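Local coordinates for protein LYND (Lyngbya aestuarii, PDB 4V1T) that probably catalyses the ATP- and magnesium-dependent cyclodehydration of residues in peptide substrates, converting them to azoline rings, at residues A637-E640 against V641-I644; L166-I169 against N170-L174; A93-W96 against S97-I101; D700-T703 against C704-I707. One frame throughout, in Å; residues are numbered along the deposited sequence.

Contact 1: residues A637-E640 against V641-I644; sequences AVTE and VNQI. With MG (magnesium ion), chain N.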
ATOM      1  N   ALA B 637     -14.815   8.067  21.966  1.00 40.78           N
ATOM      2  CA  ALA B 637     -14.551   9.358  22.588  1.00 50.03           C
ATOM      3  C   ALA B 637     -13.057   9.608  22.714  1.00 51.45           C
ATOM      4  O   ALA B 637     -12.540  10.644  22.299  1.00 43.87           O
ATOM      5  CB  ALA B 637     -15.214   9.424  23.957  1.00 52.12           C
ATOM      6  N   VAL B 638     -12.358   8.635  23.275  1.00 45.70           N
ATOM      7  CA  VAL B 638     -10.959   8.822  23.622  1.00 41.99           C
ATOM      8  C   VAL B 638     -10.045   8.797  22.396  1.00 52.54           C
ATOM      9  O   VAL B 638      -8.975   9.403  22.423  1.00 48.37           O
ATOM     10  CB  VAL B 638     -10.519   7.767  24.648  1.00 47.55           C
ATOM     11  CG1 VAL B 638     -10.291   6.391  23.992  1.00 41.38           C
ATOM     12  CG2 VAL B 638      -9.288   8.233  25.355  1.00 57.03           C
ATOM     13  N   THR B 639     -10.452   8.102  21.330  1.00 45.82           N
ATOM     14  CA  THR B 639      -9.676   8.115  20.089  1.00 47.05           C
ATOM     15  C   THR B 639      -9.950   9.406  19.311  1.00 43.90           C
ATOM     16  O   THR B 639      -9.146   9.830  18.478  1.00 38.72           O
ATOM     17  CB  THR B 639      -9.977   6.898  19.191  1.00 47.47           C
ATOM     18  OG1 THR B 639     -11.384   6.764  19.015  1.00 42.96           O
ATOM     19  CG2 THR B 639      -9.420   5.621  19.799  1.00 41.73           C
ATOM     20  N   GLU B 640     -11.080  10.039  19.588  1.00 38.08           N
ATOM     21  CA  GLU B 640     -11.369  11.320  18.966  1.00 38.75           C
ATOM     22  C   GLU B 640     -10.496  12.428  19.580  1.00 42.46           C
ATOM     23  O   GLU B 640     -10.103  13.369  18.878  1.00 40.34           O
ATOM     24  CB  GLU B 640     -12.861  11.682  19.103  1.00 46.22           C
ATOM     25  CG  GLU B 640     -13.347  12.605  17.995  1.00 50.02           C
ATOM     26  CD  GLU B 640     -14.851  12.746  17.947  1.00 57.20           C
ATOM     27  OE1 GLU B 640     -15.427  13.490  18.781  1.00 52.39           O
ATOM     28  OE2 GLU B 640     -15.451  12.108  17.058  1.00 41.82           O
ATOM     29  N   VAL B 641     -10.191  12.326  20.878  1.00 38.75           N
ATOM     30  CA  VAL B 641      -9.352  13.345  21.511  1.00 51.24           C
ATOM     31  C   VAL B 641      -7.951  13.171  20.962  1.00 48.19           C
ATOM     32  O   VAL B 641      -7.251  14.159  20.742  1.00 49.98           O
ATOM     33  CB  VAL B 641      -9.360  13.319  23.079  1.00 63.06           C
ATOM     34  CG1 VAL B 641     -10.731  12.977  23.620  1.00 62.53           C
ATOM     35  CG2 VAL B 641      -8.342  12.366  23.644  1.00 87.78           C
ATOM     36  N   ASN B 642      -7.552  11.914  20.739  1.00 50.56           N
ATOM     37  CA  ASN B 642      -6.297  11.607  20.055  1.00 47.84           C
ATOM     38  C   ASN B 642      -6.270  12.289  18.704  1.00 47.48           C
ATOM     39  O   ASN B 642      -5.324  13.004  18.369  1.00 43.11           O
ATOM     40  CB  ASN B 642      -6.123  10.095  19.844  1.00 54.17           C
ATOM     41  CG  ASN B 642      -5.849   9.340  21.130  1.00 49.73           C
ATOM     42  OD1 ASN B 642      -5.475   9.920  22.147  1.00 49.65           O
ATOM     43  ND2 ASN B 642      -6.020   8.020  21.083  1.00 42.96           N
ATOM     44  N   GLN B 643      -7.333  12.058  17.942  1.00 52.49           N
ATOM     45  CA  GLN B 643      -7.478  12.576  16.587  1.00 52.28           C
ATOM     46  C   GLN B 643      -7.360  14.101  16.526  1.00 54.24           C
ATOM     47  O   GLN B 643      -6.640  14.646  15.694  1.00 56.21           O
ATOM     48  CB  GLN B 643      -8.834  12.123  16.031  1.00 43.99           C
ATOM     49  CG  GLN B 643      -9.199  12.639  14.657  1.00 52.06           C
ATOM     50  CD  GLN B 643     -10.570  12.149  14.220  1.00 49.48           C
ATOM     51  OE1 GLN B 643     -11.513  12.117  15.009  1.00 44.49           O
ATOM     52  NE2 GLN B 643     -10.689  11.756  12.963  1.00 46.55           N
ATOM     53  N   ILE B 644      -8.072  14.780  17.417  1.00 47.57           N
ATOM     54  CA  ILE B 644      -8.121  16.247  17.414  1.00 54.22           C
ATOM     55  C   ILE B 644      -6.836  16.892  17.947  1.00 57.11           C
ATOM     56  O   ILE B 644      -6.369  17.889  17.403  1.00 59.31           O
ATOM     57  CB  ILE B 644      -9.304  16.750  18.272  1.00 60.50           C
ATOM     58  CG1 ILE B 644     -10.628  16.332  17.638  1.00 62.75           C
ATOM     59  CG2 ILE B 644      -9.272  18.269  18.428  1.00 69.91           C
ATOM     60  CD1 ILE B 644     -11.751  16.145  18.640  1.00 78.39           C
TER
HETATM   61 MG    MG N1777     -17.287  11.983  16.179  1.00 56.74          MG
HETATM   62  O   HOH W   1     -14.086  12.347  14.306  1.00 47.44           O
HETATM   63  O   HOH W   2     -17.855  13.494  17.758  1.00 50.72           O
HETATM   64  O   HOH W   3     -17.616  10.618  17.759  1.00 46.23           O
HETATM   65  O   HOH W   4     -19.320  11.721  15.974  1.00 39.08           O
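Glu-640 OE2 binds the magnesium ion directly at 2.0 Å, and Gln-643, one helical turn on, meets the same carboxylate across a water. Glu-640 OE1 accepts a hydrogen bond of 2.6 Å from a second water, itself a magnesium ligand. Lys-409 donates to OE2 and the Phe-624 amide to OE1, gripping both oxygens. Glu-640 CG stands opposite its backbone N, chi1 -154°, and the extended chain carries the carboxylate out to the metal. The first water sits between Glu-640 OE2 and Gln-643 OE1, 2.7 Å from the latter. The carboxylate and amide planes are 30° apart. Gln-643 OE1 sits 3.5 Å from Glu-640 CG, and Gln-643 NE2 is hydrogen-bonded to Ser-407 OG. Gln-643 N bonds to Thr-639 O and Ile-644 N to Glu-640 O, each at 2.9 Å. Ile-644 CD1 packs 3.9 Å from Glu-640 CG. On another flank, Asn-642 OD1 bonds to Tyr-585 OH, and its side chain touches Leu-581. With Asn-642 cut back to alanine, the Tyr-585 hydroxyl would probably lose this mate and a gap would be likely to open beside helix 576-587. The carboxylate thus joins helix 630-649 to the metal in the ADP pocket, its orientation set by several polar partners.

Contact 2: residues L166-I169 against N170-L174; sequences LAKI and NKQAL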
ATOM      1  N   LEU B 166     -14.992  18.839 -25.484  1.00 61.51           N
ATOM      2  CA  LEU B 166     -15.004  17.404 -25.236  1.00 57.79           C
ATOM      3  C   LEU B 166     -16.424  16.895 -24.992  1.00 51.37           C
ATOM      4  O   LEU B 166     -16.720  15.723 -25.223  1.00 49.12           O
ATOM      5  CB  LEU B 166     -14.097  17.052 -24.064  1.00 49.59           C
ATOM      6  CG  LEU B 166     -12.611  17.341 -24.286  1.00 53.73           C
ATOM      7  CD1 LEU B 166     -11.830  17.078 -23.017  1.00 53.64           C
ATOM      8  CD2 LEU B 166     -12.040  16.525 -25.430  1.00 63.92           C
ATOM      9  N   ALA B 167     -17.302  17.782 -24.544  1.00 49.38           N
ATOM     10  CA  ALA B 167     -18.683  17.410 -24.291  1.00 57.05           C
ATOM     11  C   ALA B 167     -19.358  17.016 -25.598  1.00 54.16           C
ATOM     12  O   ALA B 167     -20.088  16.027 -25.664  1.00 54.74           O
ATOM     13  CB  ALA B 167     -19.428  18.553 -23.627  1.00 65.37           C
ATOM     14  N   LYS B 168     -19.095  17.793 -26.644  1.00 49.72           N
ATOM     15  CA  LYS B 168     -19.661  17.522 -27.958  1.00 62.98           C
ATOM     16  C   LYS B 168     -19.069  16.244 -28.556  1.00 54.51           C
ATOM     17  O   LYS B 168     -19.778  15.428 -29.146  1.00 60.04           O
ATOM     18  CB  LYS B 168     -19.411  18.704 -28.894  1.00 74.45           C
ATOM     19  CG  LYS B 168     -20.026  18.533 -30.271  1.00 83.16           C
ATOM     20  CD  LYS B 168     -19.616  19.659 -31.202  1.00 90.34           C
ATOM     21  CE  LYS B 168     -20.306  19.537 -32.553  1.00 96.03           C
ATOM     22  NZ  LYS B 168     -21.779  19.780 -32.464  1.00112.25           N
ATOM     23  N   ILE B 169     -17.763  16.078 -28.422  1.00 59.12           N
ATOM     24  CA  ILE B 169     -17.118  14.883 -28.942  1.00 54.09           C
ATOM     25  C   ILE B 169     -17.695  13.646 -28.247  1.00 45.50           C
ATOM     26  O   ILE B 169     -17.972  12.625 -28.884  1.00 51.64           O
ATOM     27  CB  ILE B 169     -15.590  14.944 -28.753  1.00 62.08           C
ATOM     28  CG1 ILE B 169     -15.007  16.033 -29.656  1.00 55.19           C
ATOM     29  CG2 ILE B 169     -14.952  13.582 -29.057  1.00 53.77           C
ATOM     30  CD1 ILE B 169     -13.509  16.233 -29.492  1.00 56.64           C
ATOM     31  N   ASN B 170     -17.885  13.767 -26.937  1.00 49.30           N
ATOM     32  CA  ASN B 170     -18.470  12.710 -26.130  1.00 50.77           C
ATOM     33  C   ASN B 170     -19.905  12.380 -26.564  1.00 54.60           C
ATOM     34  O   ASN B 170     -20.325  11.222 -26.525  1.00 46.62           O
ATOM     35  CB  ASN B 170     -18.445  13.115 -24.656  1.00 50.89           C
ATOM     36  CG  ASN B 170     -18.931  12.015 -23.740  1.00 45.96           C
ATOM     37  OD1 ASN B 170     -18.358  10.935 -23.701  1.00 47.30           O
ATOM     38  ND2 ASN B 170     -19.988  12.285 -22.993  1.00 46.55           N
ATOM     39  N   LYS B 171     -20.654  13.391 -26.981  1.00 53.27           N
ATOM     40  CA  LYS B 171     -22.044  13.181 -27.382  1.00 60.02           C
ATOM     41  C   LYS B 171     -22.141  12.447 -28.705  1.00 54.30           C
ATOM     42  O   LYS B 171     -22.976  11.558 -28.863  1.00 52.69           O
ATOM     43  CB  LYS B 171     -22.784  14.511 -27.486  1.00 64.48           C
ATOM     44  CG  LYS B 171     -23.200  15.097 -26.149  1.00 79.16           C
ATOM     45  CD  LYS B 171     -24.143  14.159 -25.410  1.00 89.95           C
ATOM     46  CE  LYS B 171     -25.312  14.896 -24.771  1.00 97.90           C
ATOM     47  NZ  LYS B 171     -26.449  13.974 -24.483  1.00 95.29           N
ATOM     48  N   GLN B 172     -21.302  12.837 -29.659  1.00 54.06           N
ATOM     49  CA  GLN B 172     -21.264  12.179 -30.954  1.00 62.37           C
ATOM     50  C   GLN B 172     -20.781  10.748 -30.809  1.00 56.80           C
ATOM     51  O   GLN B 172     -21.302   9.855 -31.461  1.00 59.78           O
ATOM     52  CB  GLN B 172     -20.351  12.934 -31.919  1.00 59.28           C
ATOM     53  CG  GLN B 172     -20.893  14.280 -32.363  1.00 81.25           C
ATOM     54  CD  GLN B 172     -19.973  14.976 -33.348  1.00 95.85           C
ATOM     55  OE1 GLN B 172     -18.769  14.726 -33.372  1.00110.24           O
ATOM     56  NE2 GLN B 172     -20.537  15.851 -34.172  1.00 96.49           N
ATOM     57  N   ALA B 173     -19.777  10.548 -29.958  1.00 62.94           N
ATOM     58  CA  ALA B 173     -19.191   9.224 -29.760  1.00 49.87           C
ATOM     59  C   ALA B 173     -20.215   8.251 -29.184  1.00 51.48           C
ATOM     60  O   ALA B 173     -20.252   7.089 -29.563  1.00 60.04           O
ATOM     61  CB  ALA B 173     -17.974   9.317 -28.854  1.00 48.43           C
ATOM     62  N   LEU B 174     -21.050   8.735 -28.272  1.00 48.08           N
ATOM     63  CA  LEU B 174     -22.073   7.893 -27.667  1.00 58.12           C
ATOM     64  C   LEU B 174     -23.169   7.521 -28.664  1.00 61.72           C
ATOM     65  O   LEU B 174     -23.679   6.398 -28.641  1.00 58.80           O
ATOM     66  CB  LEU B 174     -22.687   8.590 -26.454  1.00 56.06           C
ATOM     67  CG  LEU B 174     -21.800   8.686 -25.208  1.00 47.27           C
ATOM     68  CD1 LEU B 174     -22.497   9.517 -24.142  1.00 51.92           C
ATOM     69  CD2 LEU B 174     -21.449   7.317 -24.656  1.00 53.57           C
TER
HETATM   70  O   HOH W   5     -20.884  15.231 -23.532  1.00 48.64           O
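Asn-170 meets the preceding turn through its backbone and through a water. Asn-170 N bonds to Leu-166 O at 2.8 Å. Asn-170 ND2 donates to the water at 3.1 Å. That water also lies beside Ala-167 O, at a spacing too short to be trusted in detail. The same carbonyl takes the Lys-171 N-H, with Ala-167 O and Lys-171 N 3.0 Å apart, and Lys-171 CG lies 3.3 Å from Ala-167 O. Gln-172 N makes the straightest of the helical bonds, 167° at the hydrogen, to Lys-168 O. Lys-168 and Gln-172 cross at a slant on the exposed flank. Their nearest side-chain approach is loose, 4.0 Å from Lys-168 CE to Gln-172 NE2. Asn-170 has CG opposite its own backbone N, chi1 -175°, which leads the amide away from the preceding turn. There OD1 accepts from Trp-204 N, the residue next to the zinc ligand Cys-203. This places the amide in the second shell of the zinc site. Helix 165-176 is the crossover of a beta-alpha-beta unit. Leu-166 and Ile-169 pack on Val-156 of strand 154-157, while Ala-173 rests on Trp-180 of the parallel strand 180-184.

Contact 3: residues A93-W96 against S97-I101; sequences AAFW and SELGI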
ATOM      1  N   ALA B  93       7.612  -8.092 -33.319  1.00 39.71           N
ATOM      2  CA  ALA B  93       6.943  -9.366 -33.106  1.00 41.08           C
ATOM      3  C   ALA B  93       7.106  -9.819 -31.670  1.00 38.19           C
ATOM      4  O   ALA B  93       6.173 -10.366 -31.074  1.00 37.89           O
ATOM      5  CB  ALA B  93       7.478 -10.428 -34.055  1.00 41.19           C
ATOM      6  N   ALA B  94       8.291  -9.592 -31.114  1.00 40.15           N
ATOM      7  CA  ALA B  94       8.588  -9.987 -29.736  1.00 43.10           C
ATOM      8  C   ALA B  94       7.725  -9.211 -28.747  1.00 42.17           C
ATOM      9  O   ALA B  94       7.272  -9.753 -27.749  1.00 33.58           O
ATOM     10  CB  ALA B  94      10.059  -9.772 -29.434  1.00 43.96           C
ATOM     11  N   PHE B  95       7.497  -7.936 -29.026  1.00 33.08           N
ATOM     12  CA  PHE B  95       6.669  -7.118 -28.159  1.00 34.49           C
ATOM     13  C   PHE B  95       5.265  -7.686 -28.065  1.00 29.24           C
ATOM     14  O   PHE B  95       4.684  -7.773 -26.985  1.00 36.32           O
ATOM     15  CB  PHE B  95       6.629  -5.674 -28.653  1.00 37.82           C
ATOM     16  CG  PHE B  95       5.949  -4.737 -27.698  1.00 37.88           C
ATOM     17  CD1 PHE B  95       6.668  -4.105 -26.692  1.00 32.05           C
ATOM     18  CD2 PHE B  95       4.596  -4.514 -27.786  1.00 31.28           C
ATOM     19  CE1 PHE B  95       6.037  -3.258 -25.814  1.00 34.95           C
ATOM     20  CE2 PHE B  95       3.957  -3.665 -26.891  1.00 39.34           C
ATOM     21  CZ  PHE B  95       4.681  -3.037 -25.912  1.00 41.57           C
ATOM     22  N   TRP B  96       4.731  -8.104 -29.207  1.00 32.76           N
ATOM     23  CA  TRP B  96       3.367  -8.598 -29.275  1.00 34.23           C
ATOM     24  C   TRP B  96       3.235 -10.030 -28.790  1.00 35.22           C
ATOM     25  O   TRP B  96       2.234 -10.385 -28.170  1.00 34.50           O
ATOM     26  CB  TRP B  96       2.830  -8.436 -30.699  1.00 37.50           C
ATOM     27  CG  TRP B  96       2.739  -6.978 -31.083  1.00 37.13           C
ATOM     28  CD1 TRP B  96       3.398  -6.351 -32.102  1.00 41.41           C
ATOM     29  CD2 TRP B  96       1.983  -5.961 -30.414  1.00 38.57           C
ATOM     30  NE1 TRP B  96       3.092  -5.015 -32.114  1.00 34.78           N
ATOM     31  CE2 TRP B  96       2.231  -4.745 -31.087  1.00 36.81           C
ATOM     32  CE3 TRP B  96       1.129  -5.960 -29.312  1.00 36.96           C
ATOM     33  CZ2 TRP B  96       1.640  -3.542 -30.704  1.00 40.63           C
ATOM     34  CZ3 TRP B  96       0.545  -4.768 -28.925  1.00 33.84           C
ATOM     35  CH2 TRP B  96       0.803  -3.572 -29.620  1.00 34.78           C
ATOM     36  N   SER B  97       4.244 -10.853 -29.049  1.00 30.58           N
ATOM     37  CA  SER B  97       4.207 -12.240 -28.587  1.00 35.68           C
ATOM     38  C   SER B  97       4.320 -12.273 -27.075  1.00 44.14           C
ATOM     39  O   SER B  97       3.777 -13.160 -26.437  1.00 47.55           O
ATOM     40  CB  SER B  97       5.319 -13.088 -29.219  1.00 41.95           C
ATOM     41  OG  SER B  97       6.608 -12.546 -28.996  1.00 45.06           O
ATOM     42  N   GLU B  98       5.021 -11.297 -26.506  1.00 49.52           N
ATOM     43  CA  GLU B  98       5.176 -11.211 -25.062  1.00 49.74           C
ATOM     44  C   GLU B  98       3.850 -10.852 -24.390  1.00 44.46           C
ATOM     45  O   GLU B  98       3.614 -11.196 -23.235  1.00 37.81           O
ATOM     46  CB  GLU B  98       6.242 -10.183 -24.699  1.00 54.14           C
ATOM     47  CG  GLU B  98       6.789 -10.358 -23.298  1.00 64.75           C
ATOM     48  CD  GLU B  98       7.861  -9.350 -22.983  1.00 64.32           C
ATOM     49  OE1 GLU B  98       7.495  -8.189 -22.728  1.00 83.22           O
ATOM     50  OE2 GLU B  98       9.056  -9.708 -23.001  1.00 60.46           O
ATOM     51  N   LEU B  99       2.985 -10.168 -25.126  1.00 36.77           N
ATOM     52  CA  LEU B  99       1.642  -9.863 -24.644  1.00 33.98           C
ATOM     53  C   LEU B  99       0.673 -11.008 -24.934  1.00 42.84           C
ATOM     54  O   LEU B  99      -0.515 -10.901 -24.675  1.00 44.40           O
ATOM     55  CB  LEU B  99       1.142  -8.569 -25.285  1.00 31.18           C
ATOM     56  CG  LEU B  99       1.811  -7.299 -24.755  1.00 38.49           C
ATOM     57  CD1 LEU B  99       1.486  -6.111 -25.650  1.00 39.42           C
ATOM     58  CD2 LEU B  99       1.382  -7.032 -23.323  1.00 49.96           C
ATOM     59  N   GLY B 100       1.199 -12.095 -25.484  1.00 38.02           N
ATOM     60  CA  GLY B 100       0.404 -13.277 -25.775  1.00 52.67           C
ATOM     61  C   GLY B 100      -0.337 -13.190 -27.098  1.00 53.30           C
ATOM     62  O   GLY B 100      -1.314 -13.896 -27.294  1.00 46.02           O
ATOM     63  N   ILE B 101       0.128 -12.324 -28.000  1.00 44.50           N
ATOM     64  CA  ILE B 101      -0.508 -12.133 -29.301  1.00 43.95           C
ATOM     65  C   ILE B 101       0.335 -12.732 -30.421  1.00 36.69           C
ATOM     66  O   ILE B 101       1.538 -12.472 -30.509  1.00 40.03           O
ATOM     67  CB  ILE B 101      -0.709 -10.645 -29.616  1.00 42.87           C
ATOM     68  CG1 ILE B 101      -1.453  -9.928 -28.477  1.00 43.53           C
ATOM     69  CG2 ILE B 101      -1.457 -10.497 -30.930  1.00 39.42           C
ATOM     70  CD1 ILE B 101      -2.853 -10.461 -28.208  1.00 37.23           C
TER
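Ser-97 binds back to the turn before it. Ser-97 N donates to Ala-93 O at 2.8 Å. The hydroxyl stands between backbone N and carbonyl carbon (chi1 56°), which puts Ser-97 OG 3.0 Å from Ala-93 O and 3.1 Å from Ala-94 O. The Ser-97 side chain also touches Pro-11 and His-12. Glu-98 N continues the helical pattern with a bond to Ala-94 O. The carboxylate of Glu-98 extends to a second subunit, where OE1 is bonded to Ser-188 and Ser-296 of that chain. Leu-99 makes two weak backbone bonds, to Phe-95 O and Trp-96 O. Leu-99 CD1 meets both aromatic side chains, 3.7 Å from Phe-95 CE2 and 3.7 Å from Trp-96 CZ3. The two rings also meet each other: Phe-95 CD2 stands 3.9 Å above the centre of the Trp-96 indole face, and Trp-96 CD2 lies at the phenyl edge. Leu-249 of the second subunit packs on both aromatic side chains. Gly-100 then turns the chain out of the helix with a positive phi of 83°. This is a Schellman motif at the end of helix 90-98. Gly-100 N bonds to Ser-97 O, and Ile-101 N reaches back to Trp-96 O at 2.9 Å. Ile-101 CB lies 3.3 Å from that same Trp-96 O. Its side chain goes on to Ala-106 of helix 103-109, which Trp-96 also touches.

Contact 4: residues D700-T703 against C704-I707; sequences DVMT and CVNI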
ATOM      1  N   ASP B 700     -30.015  -4.331  16.336  1.00 61.77           N
ATOM      2  CA  ASP B 700     -29.527  -3.217  17.135  1.00 55.29           C
ATOM      3  C   ASP B 700     -30.157  -1.885  16.749  1.00 58.76           C
ATOM      4  O   ASP B 700     -30.401  -1.066  17.621  1.00 55.94           O
ATOM      5  CB  ASP B 700     -28.006  -3.112  17.043  1.00 59.33           C
ATOM      6  CG  ASP B 700     -27.302  -4.084  17.964  1.00 64.76           C
ATOM      7  OD1 ASP B 700     -27.964  -5.014  18.467  1.00 69.73           O
ATOM      8  OD2 ASP B 700     -26.085  -3.921  18.187  1.00 65.23           O
ATOM      9  N   VAL B 701     -30.432  -1.671  15.461  1.00 48.33           N
ATOM     10  CA  VAL B 701     -31.056  -0.415  15.038  1.00 63.82           C
ATOM     11  C   VAL B 701     -32.534  -0.407  15.415  1.00 59.15           C
ATOM     12  O   VAL B 701     -33.072   0.629  15.791  1.00 60.37           O
ATOM     13  CB  VAL B 701     -30.902  -0.129  13.514  1.00 60.70           C
ATOM     14  CG1 VAL B 701     -29.492  -0.430  13.047  1.00 52.99           C
ATOM     15  CG2 VAL B 701     -31.910  -0.903  12.683  1.00 68.86           C
ATOM     16  N   MET B 702     -33.185  -1.566  15.315  1.00 56.03           N
ATOM     17  CA  MET B 702     -34.583  -1.668  15.689  1.00 58.98           C
ATOM     18  C   MET B 702     -34.719  -1.532  17.207  1.00 60.92           C
ATOM     19  O   MET B 702     -35.773  -1.161  17.715  1.00 75.46           O
ATOM     20  CB  MET B 702     -35.207  -2.979  15.180  1.00 55.69           C
ATOM     21  CG  MET B 702     -35.359  -3.058  13.654  1.00 65.15           C
ATOM     22  SD  MET B 702     -35.953  -1.530  12.862  1.00 73.39           S
ATOM     23  CE  MET B 702     -37.659  -1.477  13.422  1.00 86.22           C
ATOM     24  N   THR B 703     -33.638  -1.811  17.922  1.00 53.19           N
ATOM     25  CA  THR B 703     -33.594  -1.541  19.350  1.00 66.47           C
ATOM     26  C   THR B 703     -33.538  -0.033  19.591  1.00 63.23           C
ATOM     27  O   THR B 703     -34.172   0.487  20.508  1.00 51.27           O
ATOM     28  CB  THR B 703     -32.372  -2.201  20.008  1.00 69.76           C
ATOM     29  OG1 THR B 703     -32.361  -3.594  19.693  1.00 75.63           O
ATOM     30  CG2 THR B 703     -32.411  -2.023  21.527  1.00 69.47           C
ATOM     31  N   CYS B 704     -32.772   0.658  18.756  1.00 57.37           N
ATOM     32  CA  CYS B 704     -32.608   2.095  18.866  1.00 57.32           C
ATOM     33  C   CYS B 704     -33.863   2.860  18.460  1.00 56.97           C
ATOM     34  O   CYS B 704     -34.205   3.879  19.074  1.00 55.15           O
ATOM     35  CB  CYS B 704     -31.418   2.551  18.018  1.00 55.79           C
ATOM     36  SG  CYS B 704     -29.804   2.072  18.688  1.00 62.87           S
ATOM     37  N   VAL B 705     -34.541   2.387  17.422  1.00 50.73           N
ATOM     38  CA  VAL B 705     -35.747   3.053  16.955  1.00 55.12           C
ATOM     39  C   VAL B 705     -36.836   3.014  18.035  1.00 68.40           C
ATOM     40  O   VAL B 705     -37.598   3.971  18.204  1.00 67.99           O
ATOM     41  CB  VAL B 705     -36.277   2.427  15.648  1.00 70.84           C
ATOM     42  CG1 VAL B 705     -36.765   1.028  15.894  1.00 83.28           C
ATOM     43  CG2 VAL B 705     -37.416   3.244  15.080  1.00 80.82           C
ATOM     44  N   ASN B 706     -36.888   1.905  18.769  1.00 67.86           N
ATOM     45  CA  ASN B 706     -37.884   1.723  19.813  1.00 61.29           C
ATOM     46  C   ASN B 706     -37.550   2.480  21.097  1.00 61.39           C
ATOM     47  O   ASN B 706     -38.444   2.972  21.779  1.00 69.10           O
ATOM     48  CB  ASN B 706     -38.071   0.241  20.103  1.00 64.90           C
ATOM     49  CG  ASN B 706     -38.779  -0.482  18.971  1.00 75.35           C
ATOM     50  OD1 ASN B 706     -39.921  -0.172  18.643  1.00 76.29           O
ATOM     51  ND2 ASN B 706     -38.098  -1.443  18.362  1.00 80.46           N
ATOM     52  N   ILE B 707     -36.265   2.578  21.418  1.00 56.86           N
ATOM     53  CA  ILE B 707     -35.823   3.387  22.552  1.00 66.11           C
ATOM     54  C   ILE B 707     -36.183   4.854  22.332  1.00 62.06           C
ATOM     55  O   ILE B 707     -36.606   5.545  23.254  1.00 60.19           O
ATOM     56  CB  ILE B 707     -34.300   3.255  22.782  1.00 62.03           C
ATOM     57  CG1 ILE B 707     -33.992   1.903  23.411  1.00 59.44           C
ATOM     58  CG2 ILE B 707     -33.777   4.363  23.697  1.00 54.38           C
ATOM     59  CD1 ILE B 707     -32.507   1.568  23.466  1.00 68.35           C
TER
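Met-702 folds over toward Val-705 because its chain is bent twice beyond CG, with chi2 -42° and chi3 -70°. Val-705 in turn holds CG1 between its backbone N and carbonyl carbon, chi1 67°, on the side of the preceding turn. The two side chains run alongside each other, and Met-702 CE comes to 3.6 Å from Val-705 CG1. Val-705 CG1 is also only 3.0 Å from Met-702 O, so the packing is tight here. Thr-703 and Ile-707 likewise lie side by side and point the same way. Their methyls meet loosely, with CG2 of Thr-703 4.1 Å from CD1 of Ile-707. Thr-703 OG1 turns to Thr-699 O instead. Underneath run the backbone bonds of the helix: Val-705 N to Val-701 O is 2.8 Å, and Ile-707 N to Thr-703 O is 3.1 Å. Asn-706 N bonds only weakly to Met-702 O. The modelled approach of Asn-706 ND2 to that oxygen is very short and therefore doubtful. Asp-700 forms a salt bridge with Lys-335 and accepts from Ser-694 N. Cys-704 faces inward onto Leu-543, Phe-546 and Met-547. Helix 697-710 packs one flank, Val-701 and Cys-704, on helix 538-561 in the YcaO region, while Asn-706 is exposed.

From the N terminus the order is contact 3, contact 2, contact 1, contact 4. Each joins consecutive turns of one helix, or its end, so none closes a long loop, and none nests within or crosses another. Contact 3 ends helix 90-98 at the interface with the second subunit. Contact 2 follows in the crossover helix beside the zinc site, its centre about 33 Å from that of contact 3. Contacts 1 and 4 both belong to the YcaO region, with centres about 27 Å apart. Contact 1 lies at the nucleotide and magnesium pocket, across the chain's centre from contacts 2 and 3. Contact 4 packs on helix 538-561.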